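Local structure of heat shock protein 16 (Schizosaccharomyces pombe, 3W1Z) at residues L35-D40 with V50-P55; V64-G69 with I104-K109; K70-G75 with S99-I104; A108-D113 with V126-V131. The protein probably acts as a small heat shock chaperone that binds unfolding proteins under stress, and assembles into a 16-subunit oligomer built on alpha-crystallin domains. All coordinates share one frame; numbering follows the deposited sequence.

Interaction 1. Residues L35-D40 with V50-P55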
loop_
_atom_site.group_PDB
_atom_site.type_symbol
_atom_site.label_atom_id
_atom_site.label_comp_id
_atom_site.label_asym_id
_atom_site.label_seq_id
_atom_site.Cartn_x
_atom_site.Cartn_y
_atom_site.Cartn_z
ATOM N N LEU B 35 16.244 6.880 -23.149
ATOM C CA LEU B 35 16.751 5.596 -22.684
ATOM C C LEU B 35 17.606 5.804 -21.439
ATOM O O LEU B 35 18.358 6.774 -21.353
ATOM C CB LEU B 35 17.592 4.928 -23.779
ATOM C CG LEU B 35 16.930 4.257 -24.991
ATOM C CD1 LEU B 35 16.043 5.207 -25.786
ATOM C CD2 LEU B 35 17.999 3.662 -25.897
ATOM N N SER B 36 17.489 4.899 -20.473
ATOM C CA SER B 36 18.283 4.995 -19.254
ATOM C C SER B 36 19.273 3.839 -19.139
ATOM O O SER B 36 18.883 2.705 -18.870
ATOM C CB SER B 36 17.373 5.036 -18.023
ATOM O OG SER B 36 18.130 5.185 -16.834
ATOM N N PRO B 37 20.567 4.132 -19.342
ATOM C CA PRO B 37 21.640 3.132 -19.279
ATOM C C PRO B 37 21.796 2.500 -17.897
ATOM O O PRO B 37 21.594 3.167 -16.882
ATOM C CB PRO B 37 22.893 3.939 -19.644
ATOM C CG PRO B 37 22.524 5.369 -19.411
ATOM C CD PRO B 37 21.071 5.458 -19.735
ATOM N N SER B 38 22.150 1.217 -17.868
ATOM C CA SER B 38 22.350 0.494 -16.615
ATOM C C SER B 38 23.663 0.896 -15.955
ATOM O O SER B 38 24.695 0.996 -16.619
ATOM C CB SER B 38 22.331 -1.016 -16.856
ATOM O OG SER B 38 21.042 -1.452 -17.249
ATOM N N ILE B 39 23.623 1.125 -14.646
ATOM C CA ILE B 39 24.810 1.573 -13.927
ATOM C C ILE B 39 25.107 0.788 -12.651
ATOM O O ILE B 39 24.207 0.251 -12.004
ATOM C CB ILE B 39 24.736 3.077 -13.564
ATOM C CG1 ILE B 39 23.649 3.326 -12.517
ATOM C CG2 ILE B 39 24.506 3.928 -14.807
ATOM C CD1 ILE B 39 23.623 4.744 -11.997
ATOM N N ASP B 40 26.389 0.730 -12.308
ATOM C CA ASP B 40 26.835 0.215 -11.020
ATOM C C ASP B 40 27.567 1.331 -10.289
ATOM O O ASP B 40 28.453 1.969 -10.851
ATOM C CB ASP B 40 27.778 -0.974 -11.210
ATOM C CG ASP B 40 27.039 -2.285 -11.393
ATOM O OD1 ASP B 40 25.804 -2.253 -11.566
ATOM O OD2 ASP B 40 27.700 -3.345 -11.374
ATOM N N VAL B 50 31.537 5.115 -10.959
ATOM C CA VAL B 50 30.277 4.822 -11.627
ATOM C C VAL B 50 30.532 4.128 -12.960
ATOM O O VAL B 50 31.220 4.664 -13.829
ATOM C CB VAL B 50 29.454 6.099 -11.877
ATOM C CG1 VAL B 50 28.160 5.763 -12.600
ATOM C CG2 VAL B 50 29.166 6.810 -10.563
ATOM N N ASP B 51 29.979 2.929 -13.111
ATOM C CA ASP B 51 30.133 2.156 -14.337
ATOM C C ASP B 51 28.834 2.143 -15.132
ATOM O O ASP B 51 27.827 1.599 -14.684
ATOM C CB ASP B 51 30.573 0.729 -14.013
ATOM C CG ASP B 51 31.960 0.674 -13.406
ATOM O OD1 ASP B 51 32.898 1.239 -14.009
ATOM O OD2 ASP B 51 32.112 0.073 -12.322
ATOM N N VAL B 52 28.874 2.745 -16.316
ATOM C CA VAL B 52 27.697 2.907 -17.159
ATOM C C VAL B 52 27.841 2.082 -18.435
ATOM O O VAL B 52 28.865 2.151 -19.111
ATOM C CB VAL B 52 27.509 4.386 -17.546
ATOM C CG1 VAL B 52 26.162 4.598 -18.217
ATOM C CG2 VAL B 52 27.645 5.274 -16.320
ATOM N N GLU B 53 26.809 1.315 -18.772
ATOM C CA GLU B 53 26.870 0.453 -19.948
ATOM C C GLU B 53 26.380 1.174 -21.199
ATOM O O GLU B 53 25.211 1.548 -21.298
ATOM C CB GLU B 53 26.062 -0.825 -19.724
ATOM C CG GLU B 53 26.647 -1.748 -18.670
ATOM C CD GLU B 53 25.850 -3.027 -18.505
ATOM O OE1 GLU B 53 24.697 -3.078 -18.983
ATOM O OE2 GLU B 53 26.380 -3.983 -17.900
ATOM N N LEU B 54 27.287 1.364 -22.153
ATOM C CA LEU B 54 26.960 2.050 -23.399
ATOM C C LEU B 54 27.475 1.293 -24.624
ATOM O O LEU B 54 28.352 1.787 -25.334
ATOM C CB LEU B 54 27.546 3.465 -23.387
ATOM C CG LEU B 54 27.061 4.417 -22.292
ATOM C CD1 LEU B 54 27.835 5.727 -22.335
ATOM C CD2 LEU B 54 25.569 4.668 -22.428
ATOM N N PRO B 55 26.935 0.087 -24.878
ATOM C CA PRO B 55 27.374 -0.676 -26.052
ATOM C C PRO B 55 26.893 -0.046 -27.357
ATOM O O PRO B 55 25.745 0.386 -27.446
ATOM C CB PRO B 55 26.716 -2.042 -25.843
ATOM C CG PRO B 55 25.498 -1.747 -25.047
ATOM C CD PRO B 55 25.865 -0.607 -24.138
HETATM O O HOH W 1 22.534 0.194 -20.305
HETATM O O HOH W 2 30.899 -2.630 -12.478
#
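With chi1 at 68°, I39 holds CG1 between its own backbone N and carbonyl carbon and leaves CG2, anti to that carbonyl carbon, for the facing strand; V52 answers with CG1 anti to its backbone N (chi1 -170°) and CG2 anti to its carbonyl carbon. The two side chains lie side by side and point the same way, so CG2 of I39 rests on CG2 of V52 at 3.7 Å. V52 has a second neighbour: its CG1 meets CB of P37 at 3.6 Å, and CD2 of L54 reaches the same proline CB. I39 and V52 form a non-hydrogen-bonded antiparallel pair. Beside it D40 and D51 make the hydrogen-bonded pair, D51 N giving to D40 O at 2.9 Å with an N-H...O angle of 175° and D40 N giving to D51 O. E53 N adds a 3.0 Å bond to S38 O. This is the opening beta hairpin of the alpha-crystallin domain, strands 39-43 and 47-53, caught where its two outer ends part: one water takes the N-H of S38 at 2.7 Å and donates to E53 O. The D40 and D51 side chains stand together on the other face, their CB atoms 4.3 Å apart, and a second water donates to D51 OD2, with a weak bond to D40 OD2. Neighbouring positive charge probably eases this acidic cluster: R81 and R95 of a second subunit form salt bridges with D51 and E53, the backbone N of that R95 binds D40 OD1, and T125 of the same chain holds D51 OD1.

Interaction 2. Residues V64-G69 with I104-K109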
loop_
_atom_site.group_PDB
_atom_site.type_symbol
_atom_site.label_atom_id
_atom_site.label_comp_id
_atom_site.label_asym_id
_atom_site.label_seq_id
_atom_site.Cartn_x
_atom_site.Cartn_y
_atom_site.Cartn_z
ATOM N N VAL B 64 29.931 13.617 -20.371
ATOM C CA VAL B 64 29.811 13.511 -18.927
ATOM C C VAL B 64 30.007 14.888 -18.315
ATOM O O VAL B 64 31.027 15.530 -18.555
ATOM C CB VAL B 64 30.891 12.577 -18.350
ATOM C CG1 VAL B 64 30.834 12.572 -16.827
ATOM C CG2 VAL B 64 30.740 11.173 -18.905
ATOM N N HIS B 65 29.036 15.353 -17.537
ATOM C CA HIS B 65 29.241 16.598 -16.805
ATOM C C HIS B 65 28.799 16.514 -15.347
ATOM O O HIS B 65 28.013 15.645 -14.969
ATOM C CB HIS B 65 28.611 17.802 -17.521
ATOM C CG HIS B 65 27.115 17.793 -17.550
ATOM N ND1 HIS B 65 26.393 17.679 -18.717
ATOM C CD2 HIS B 65 26.201 17.912 -16.555
ATOM C CE1 HIS B 65 25.101 17.716 -18.443
ATOM N NE2 HIS B 65 24.960 17.855 -17.137
ATOM N N TYR B 66 29.328 17.423 -14.535
ATOM C CA TYR B 66 29.044 17.449 -13.108
ATOM C C TYR B 66 28.633 18.855 -12.679
ATOM O O TYR B 66 29.355 19.822 -12.930
ATOM C CB TYR B 66 30.282 16.996 -12.327
ATOM C CG TYR B 66 30.111 16.994 -10.826
ATOM C CD1 TYR B 66 29.749 15.836 -10.150
ATOM C CD2 TYR B 66 30.316 18.149 -10.082
ATOM C CE1 TYR B 66 29.593 15.833 -8.780
ATOM C CE2 TYR B 66 30.160 18.156 -8.717
ATOM C CZ TYR B 66 29.798 16.999 -8.069
ATOM O OH TYR B 66 29.650 17.014 -6.702
ATOM N N ASP B 67 27.464 18.968 -12.056
ATOM C CA ASP B 67 27.021 20.247 -11.518
ATOM C C ASP B 67 26.411 20.090 -10.126
ATOM O O ASP B 67 25.403 19.395 -9.962
ATOM C CB ASP B 67 26.010 20.903 -12.460
ATOM C CG ASP B 67 25.663 22.322 -12.047
ATOM O OD1 ASP B 67 26.432 22.924 -11.271
ATOM O OD2 ASP B 67 24.627 22.836 -12.512
ATOM N N SER B 68 27.031 20.741 -9.141
ATOM C CA SER B 68 26.531 20.807 -7.763
ATOM C C SER B 68 25.991 19.488 -7.213
ATOM O O SER B 68 24.806 19.378 -6.901
ATOM C CB SER B 68 25.461 21.895 -7.638
ATOM O OG SER B 68 24.340 21.605 -8.455
ATOM N N GLY B 69 26.865 18.499 -7.076
ATOM C CA GLY B 69 26.487 17.225 -6.493
ATOM C C GLY B 69 25.692 16.291 -7.388
ATOM O O GLY B 69 25.234 15.243 -6.933
ATOM N N ILE B 104 22.518 11.103 -11.708
ATOM C CA ILE B 104 22.509 10.618 -10.336
ATOM C C ILE B 104 23.039 11.684 -9.386
ATOM O O ILE B 104 24.009 12.377 -9.690
ATOM C CB ILE B 104 23.316 9.310 -10.164
ATOM C CG1 ILE B 104 24.768 9.499 -10.611
ATOM C CG2 ILE B 104 22.661 8.172 -10.933
ATOM C CD1 ILE B 104 25.647 8.293 -10.345
ATOM N N THR B 105 22.384 11.826 -8.242
ATOM C CA THR B 105 22.860 12.736 -7.214
ATOM C C THR B 105 23.871 11.989 -6.361
ATOM O O THR B 105 23.537 10.990 -5.736
ATOM C CB THR B 105 21.708 13.223 -6.319
ATOM O OG1 THR B 105 20.706 13.857 -7.123
ATOM C CG2 THR B 105 22.221 14.208 -5.281
ATOM N N ILE B 106 25.111 12.458 -6.338
ATOM C CA ILE B 106 26.134 11.779 -5.552
ATOM C C ILE B 106 26.137 12.260 -4.100
ATOM O O ILE B 106 26.245 13.457 -3.833
ATOM C CB ILE B 106 27.534 11.887 -6.196
ATOM C CG1 ILE B 106 27.777 13.294 -6.741
ATOM C CG2 ILE B 106 27.676 10.872 -7.319
ATOM C CD1 ILE B 106 28.536 14.193 -5.796
ATOM N N PRO B 107 25.985 11.320 -3.156
ATOM C CA PRO B 107 25.883 11.636 -1.730
ATOM C C PRO B 107 27.246 11.682 -1.053
ATOM O O PRO B 107 27.449 11.014 -0.038
ATOM C CB PRO B 107 25.068 10.460 -1.173
ATOM C CG PRO B 107 24.997 9.421 -2.299
ATOM C CD PRO B 107 25.921 9.870 -3.385
ATOM N N ALA B 108 28.164 12.464 -1.608
ATOM C CA ALA B 108 29.486 12.625 -1.019
ATOM C C ALA B 108 30.132 13.917 -1.495
ATOM O O ALA B 108 29.760 14.463 -2.534
ATOM C CB ALA B 108 30.368 11.434 -1.361
ATOM N N LYS B 109 31.104 14.400 -0.731
ATOM C CA LYS B 109 31.858 15.581 -1.122
ATOM C C LYS B 109 33.048 15.170 -1.972
ATOM O O LYS B 109 33.907 14.408 -1.530
ATOM C CB LYS B 109 32.315 16.359 0.110
ATOM C CG LYS B 109 31.212 17.177 0.759
ATOM C CD LYS B 109 31.550 17.517 2.198
ATOM C CE LYS B 109 31.422 16.301 3.095
ATOM N NZ LYS B 109 30.011 15.829 3.174
#
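Y66 meets I106 edge-on, an aromatic ring approached within its own plane by a methyl group: CD1 of I106 lies 3.2 Å from Y66 OH and 3.6 Å from CE1. The two side chains cross at about a right angle. In I106 a chi1 of 42° sets CG1 between the backbone N and the carbonyl carbon, 3.2 Å from G69 O. That oxygen accepts a hydrogen bond from I106 N at 2.9 Å, and the CA of T105 approaches it as well. G69, at a positive phi of 77°, belongs to the tight turn between strands 62-67 and 70-77 of the alpha-crystallin beta-sandwich, so the bond ties that turn to the chain leaving strand 98-105. An alanine in place of Y66 would probably open a gap beside I106 CD1 and leave this methyl free to turn, since the ring and hydroxyl it leans on would be gone. I110, I115 and L128 also pack on Y66, which places the ring against strand 123-129 of the facing sheet and the loop before strand 116-120. H65 and Y66 pair through their backbones with a strand of a third subunit, which carries the sheet across the interface.

Interaction 3. Residues K70-G75 with S99-I104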
loop_
_atom_site.group_PDB
_atom_site.type_symbol
_atom_site.label_atom_id
_atom_site.label_comp_id
_atom_site.label_asym_id
_atom_site.label_seq_id
_atom_site.Cartn_x
_atom_site.Cartn_y
_atom_site.Cartn_z
ATOM N N LYS B 70 25.520 16.653 -8.655
ATOM C CA LYS B 70 24.781 15.796 -9.582
ATOM C C LYS B 70 25.570 15.461 -10.846
ATOM O O LYS B 70 25.933 16.346 -11.621
ATOM C CB LYS B 70 23.425 16.415 -9.942
ATOM C CG LYS B 70 22.468 16.519 -8.765
ATOM C CD LYS B 70 21.047 16.824 -9.216
ATOM C CE LYS B 70 20.108 16.935 -8.024
ATOM N NZ LYS B 70 18.685 17.071 -8.436
ATOM N N LEU B 71 25.827 14.172 -11.046
ATOM C CA LEU B 71 26.557 13.699 -12.215
ATOM C C LEU B 71 25.597 13.285 -13.326
ATOM O O LEU B 71 24.652 12.527 -13.093
ATOM C CB LEU B 71 27.459 12.522 -11.842
ATOM C CG LEU B 71 28.371 11.986 -12.947
ATOM C CD1 LEU B 71 29.442 13.008 -13.303
ATOM C CD2 LEU B 71 28.999 10.660 -12.538
ATOM N N THR B 72 25.848 13.785 -14.532
ATOM C CA THR B 72 25.006 13.479 -15.682
ATOM C C THR B 72 25.809 12.888 -16.836
ATOM O O THR B 72 26.811 13.461 -17.277
ATOM C CB THR B 72 24.252 14.727 -16.183
ATOM O OG1 THR B 72 23.356 15.190 -15.165
ATOM C CG2 THR B 72 23.456 14.404 -17.440
ATOM N N ILE B 73 25.361 11.729 -17.311
ATOM C CA ILE B 73 25.929 11.104 -18.496
ATOM C C ILE B 73 24.874 11.112 -19.588
ATOM O O ILE B 73 23.806 10.531 -19.421
ATOM C CB ILE B 73 26.331 9.641 -18.236
ATOM C CG1 ILE B 73 27.290 9.538 -17.046
ATOM C CG2 ILE B 73 26.939 9.029 -19.487
ATOM C CD1 ILE B 73 26.605 9.215 -15.731
ATOM N N SER B 74 25.162 11.764 -20.708
ATOM C CA SER B 74 24.177 11.835 -21.782
ATOM C C SER B 74 24.791 11.574 -23.149
ATOM O O SER B 74 26.010 11.549 -23.298
ATOM C CB SER B 74 23.441 13.177 -21.764
ATOM O OG SER B 74 24.335 14.255 -21.965
ATOM N N GLY B 75 23.939 11.365 -24.144
ATOM C CA GLY B 75 24.417 11.054 -25.475
ATOM C C GLY B 75 23.360 10.445 -26.371
ATOM O O GLY B 75 22.164 10.654 -26.176
ATOM N N SER B 99 18.308 8.787 -27.920
ATOM C CA SER B 99 19.140 9.584 -27.032
ATOM C C SER B 99 19.021 9.050 -25.611
ATOM O O SER B 99 17.944 8.632 -25.187
ATOM C CB SER B 99 18.716 11.052 -27.080
ATOM O OG SER B 99 17.333 11.189 -26.806
ATOM N N PHE B 100 20.130 9.053 -24.881
ATOM C CA PHE B 100 20.117 8.610 -23.494
ATOM C C PHE B 100 20.584 9.711 -22.550
ATOM O O PHE B 100 21.464 10.501 -22.889
ATOM C CB PHE B 100 20.972 7.349 -23.310
ATOM C CG PHE B 100 22.445 7.564 -23.541
ATOM C CD1 PHE B 100 23.000 7.359 -24.793
ATOM C CD2 PHE B 100 23.277 7.953 -22.501
ATOM C CE1 PHE B 100 24.354 7.547 -25.008
ATOM C CE2 PHE B 100 24.629 8.148 -22.710
ATOM C CZ PHE B 100 25.169 7.943 -23.964
ATOM N N SER B 101 19.975 9.766 -21.371
ATOM C CA SER B 101 20.449 10.638 -20.308
ATOM C C SER B 101 20.255 9.959 -18.958
ATOM O O SER B 101 19.197 9.392 -18.682
ATOM C CB SER B 101 19.720 11.983 -20.338
ATOM O OG SER B 101 20.411 12.956 -19.572
ATOM N N ARG B 102 21.286 10.012 -18.124
ATOM C CA ARG B 102 21.227 9.442 -16.789
ATOM C C ARG B 102 21.830 10.420 -15.792
ATOM O O ARG B 102 23.003 10.781 -15.892
ATOM C CB ARG B 102 21.975 8.107 -16.737
ATOM C CG ARG B 102 21.896 7.391 -15.393
ATOM C CD ARG B 102 20.481 6.916 -15.092
ATOM N NE ARG B 102 20.385 6.267 -13.788
ATOM C CZ ARG B 102 20.410 4.951 -13.599
ATOM N NH1 ARG B 102 20.524 4.131 -14.634
ATOM N NH2 ARG B 102 20.317 4.454 -12.373
ATOM N N THR B 103 21.019 10.853 -14.835
ATOM C CA THR B 103 21.487 11.761 -13.800
ATOM C C THR B 103 21.411 11.085 -12.441
ATOM O O THR B 103 20.375 10.539 -12.067
ATOM C CB THR B 103 20.653 13.054 -13.756
ATOM O OG1 THR B 103 20.594 13.637 -15.063
ATOM C CG2 THR B 103 21.271 14.050 -12.788
ATOM N N ILE B 104 22.518 11.103 -11.708
ATOM C CA ILE B 104 22.509 10.618 -10.336
ATOM C C ILE B 104 23.039 11.684 -9.386
ATOM O O ILE B 104 24.009 12.377 -9.690
ATOM C CB ILE B 104 23.316 9.310 -10.164
ATOM C CG1 ILE B 104 24.768 9.499 -10.611
ATOM C CG2 ILE B 104 22.661 8.172 -10.933
ATOM C CD1 ILE B 104 25.647 8.293 -10.345
#
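L71 and I104, I73 and R102, and G75 and F100 each exchange two backbone hydrogen bonds, all six of them 2.9 Å from N to O. The straightest, from I73 N to R102 O, has an N-H...O angle of 167°; at the G75 end F100 N sits above the carbonyl plane of G75. Between these antiparallel pairs lie the non-hydrogen-bonded ones, where T72 OG1 and T103 OG1 share a hydrogen bond of 3.2 Å and S101 OG touches CB of S74 at 3.7 Å. On the opposite face F100 folds over its partner: chi1 of 66° puts CG between the backbone N and the carbonyl carbon, and the ring lies over G75, whose CA makes a CH-pi contact 3.8 Å from the ring centroid. A serine in place of F100 would probably uncover the G75 backbone and open a gap beside CG2 of I73, 4.1 Å from F100 CE2. R102 turns away, bonding to Y23 O and forming a salt bridge with E94 of a second subunit. Strands 70-77 and 98-105 are the central and one outer strand of a three-stranded sheet; strand 62-67 flanks 70-77, while L71 and I73 pack on strand 123-129 of the opposing sheet.

Interaction 4. Residues A108-D113 with V126-V131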
loop_
_atom_site.group_PDB
_atom_site.type_symbol
_atom_site.label_atom_id
_atom_site.label_comp_id
_atom_site.label_asym_id
_atom_site.label_seq_id
_atom_site.Cartn_x
_atom_site.Cartn_y
_atom_site.Cartn_z
ATOM N N ALA B 108 28.164 12.464 -1.608
ATOM C CA ALA B 108 29.486 12.625 -1.019
ATOM C C ALA B 108 30.132 13.917 -1.495
ATOM O O ALA B 108 29.760 14.463 -2.534
ATOM C CB ALA B 108 30.368 11.434 -1.361
ATOM N N LYS B 109 31.104 14.400 -0.731
ATOM C CA LYS B 109 31.858 15.581 -1.122
ATOM C C LYS B 109 33.048 15.170 -1.972
ATOM O O LYS B 109 33.907 14.408 -1.530
ATOM C CB LYS B 109 32.315 16.359 0.110
ATOM C CG LYS B 109 31.212 17.177 0.759
ATOM C CD LYS B 109 31.550 17.517 2.198
ATOM C CE LYS B 109 31.422 16.301 3.095
ATOM N NZ LYS B 109 30.011 15.829 3.174
ATOM N N ILE B 110 33.088 15.673 -3.200
ATOM C CA ILE B 110 34.134 15.303 -4.137
ATOM C C ILE B 110 34.867 16.529 -4.664
ATOM O O ILE B 110 34.366 17.649 -4.573
ATOM C CB ILE B 110 33.563 14.493 -5.323
ATOM C CG1 ILE B 110 32.472 15.286 -6.045
ATOM C CG2 ILE B 110 33.011 13.160 -4.844
ATOM C CD1 ILE B 110 32.941 15.967 -7.311
ATOM N N ASP B 111 36.052 16.311 -5.222
ATOM C CA ASP B 111 36.773 17.386 -5.882
ATOM C C ASP B 111 36.376 17.351 -7.349
ATOM O O ASP B 111 36.727 16.423 -8.077
ATOM C CB ASP B 111 38.284 17.197 -5.732
ATOM C CG ASP B 111 39.067 18.454 -6.065
ATOM O OD1 ASP B 111 38.571 19.283 -6.856
ATOM O OD2 ASP B 111 40.184 18.613 -5.533
ATOM N N ALA B 112 35.639 18.373 -7.775
ATOM C CA ALA B 112 35.051 18.401 -9.108
ATOM C C ALA B 112 36.103 18.422 -10.208
ATOM O O ALA B 112 35.954 17.761 -11.235
ATOM C CB ALA B 112 34.113 19.592 -9.246
ATOM N N ASP B 113 37.170 19.180 -9.987
ATOM C CA ASP B 113 38.202 19.349 -11.001
ATOM C C ASP B 113 39.097 18.118 -11.141
ATOM O O ASP B 113 39.881 18.018 -12.085
ATOM C CB ASP B 113 39.033 20.600 -10.713
ATOM C CG ASP B 113 38.197 21.868 -10.732
ATOM O OD1 ASP B 113 38.162 22.543 -11.782
ATOM O OD2 ASP B 113 37.568 22.183 -9.700
ATOM N N VAL B 126 33.270 6.565 -14.637
ATOM C CA VAL B 126 33.548 7.879 -14.075
ATOM C C VAL B 126 34.118 7.706 -12.673
ATOM O O VAL B 126 33.647 6.869 -11.903
ATOM C CB VAL B 126 32.280 8.753 -14.016
ATOM C CG1 VAL B 126 32.616 10.155 -13.526
ATOM C CG2 VAL B 126 31.613 8.813 -15.380
ATOM N N THR B 127 35.140 8.489 -12.350
ATOM C CA THR B 127 35.778 8.408 -11.042
ATOM C C THR B 127 35.768 9.754 -10.328
ATOM O O THR B 127 36.389 10.716 -10.784
ATOM C CB THR B 127 37.227 7.900 -11.154
ATOM O OG1 THR B 127 37.790 8.340 -12.397
ATOM C CG2 THR B 127 37.261 6.381 -11.106
ATOM N N LEU B 128 35.060 9.814 -9.205
ATOM C CA LEU B 128 34.976 11.041 -8.423
ATOM C C LEU B 128 35.689 10.864 -7.085
ATOM O O LEU B 128 35.227 10.119 -6.223
ATOM C CB LEU B 128 33.514 11.444 -8.195
ATOM C CG LEU B 128 32.592 11.555 -9.416
ATOM C CD1 LEU B 128 31.926 10.221 -9.734
ATOM C CD2 LEU B 128 31.546 12.638 -9.205
ATOM N N PRO B 129 36.834 11.540 -6.915
ATOM C CA PRO B 129 37.597 11.433 -5.669
ATOM C C PRO B 129 36.889 12.150 -4.527
ATOM O O PRO B 129 36.467 13.289 -4.708
ATOM C CB PRO B 129 38.920 12.144 -5.998
ATOM C CG PRO B 129 38.797 12.634 -7.429
ATOM C CD PRO B 129 37.353 12.603 -7.786
ATOM N N LYS B 130 36.783 11.511 -3.368
ATOM C CA LYS B 130 36.147 12.147 -2.221
ATOM C C LYS B 130 37.168 12.844 -1.337
ATOM O O LYS B 130 38.246 12.312 -1.072
ATOM C CB LYS B 130 35.363 11.135 -1.383
ATOM C CG LYS B 130 34.180 10.500 -2.089
ATOM C CD LYS B 130 33.488 9.505 -1.174
ATOM C CE LYS B 130 34.486 8.514 -0.599
ATOM N NZ LYS B 130 33.832 7.475 0.241
ATOM N N VAL B 131 36.819 14.044 -0.887
ATOM C CA VAL B 131 37.621 14.752 0.099
ATOM C C VAL B 131 36.822 14.870 1.395
ATOM O O VAL B 131 35.618 15.125 1.368
ATOM C CB VAL B 131 38.064 16.142 -0.414
ATOM C CG1 VAL B 131 38.953 15.992 -1.638
ATOM C CG2 VAL B 131 36.856 17.010 -0.740
#
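K109 O and P129 O each accept one backbone N-H across this contact, and the two bonds bracket the single bridge between I110 and K130. V131 N gives to K109 O at 3.0 Å, tilted 29° from the carbonyl plane, whereas D111 N approaches P129 O nearly along the C=O axis at 3.1 Å. Each oxygen is also met by a CA-H: K130 CA lies 3.3 Å from K109 O, and I110 CA lies 3.1 Å from P129 O. K130 and D111 find their charged partners outside these two segments. K130 sends its amine to a salt bridge with E43 and a hydrogen bond with G44 O, leaving the aliphatic part of the chain behind, where CD touches CB of A108 at 3.7 Å. D111 OD2 forms a salt bridge with R114, and its OD1 takes a weak bond from D113 N. Apolar packing centres on I110. Its chi1 of 57° puts CG1 between the backbone N and the carbonyl carbon and CG2 anti to that carbon; CG2 then meets CB of L128 at 3.8 Å, the two side chains crossing obliquely. In the alpha-crystallin sandwich the contact lies near the surface, where the loop between strands 98-105 and 116-120 runs across the end of strand 123-129, with strand 47-53 next to 123-129 in the sheet and K130 reaching back to the turn after strand 39-43.

How the interactions relate
From the N terminus, interaction 1 closes first, a short hairpin whose strand 47-53 then lies beside strand 123-129. Interaction 2 opens next and closes a longer loop between 64-69 and 104-109; interaction 3 is nested inside it, and the two share I104. Interaction 4 starts on A108 and K109, where interaction 2 ends, and closes the last loop at 126-131. Interactions 1 and 4 reach one sheet through neighbouring strands 47-53 and 123-129, joined by V50 N and V126 O, while 2 and 3 reach the other. Across the sheets V50 packs on I104, and interactions 2 and 4 also touch, so side chains from all four contacts help join the two sheets.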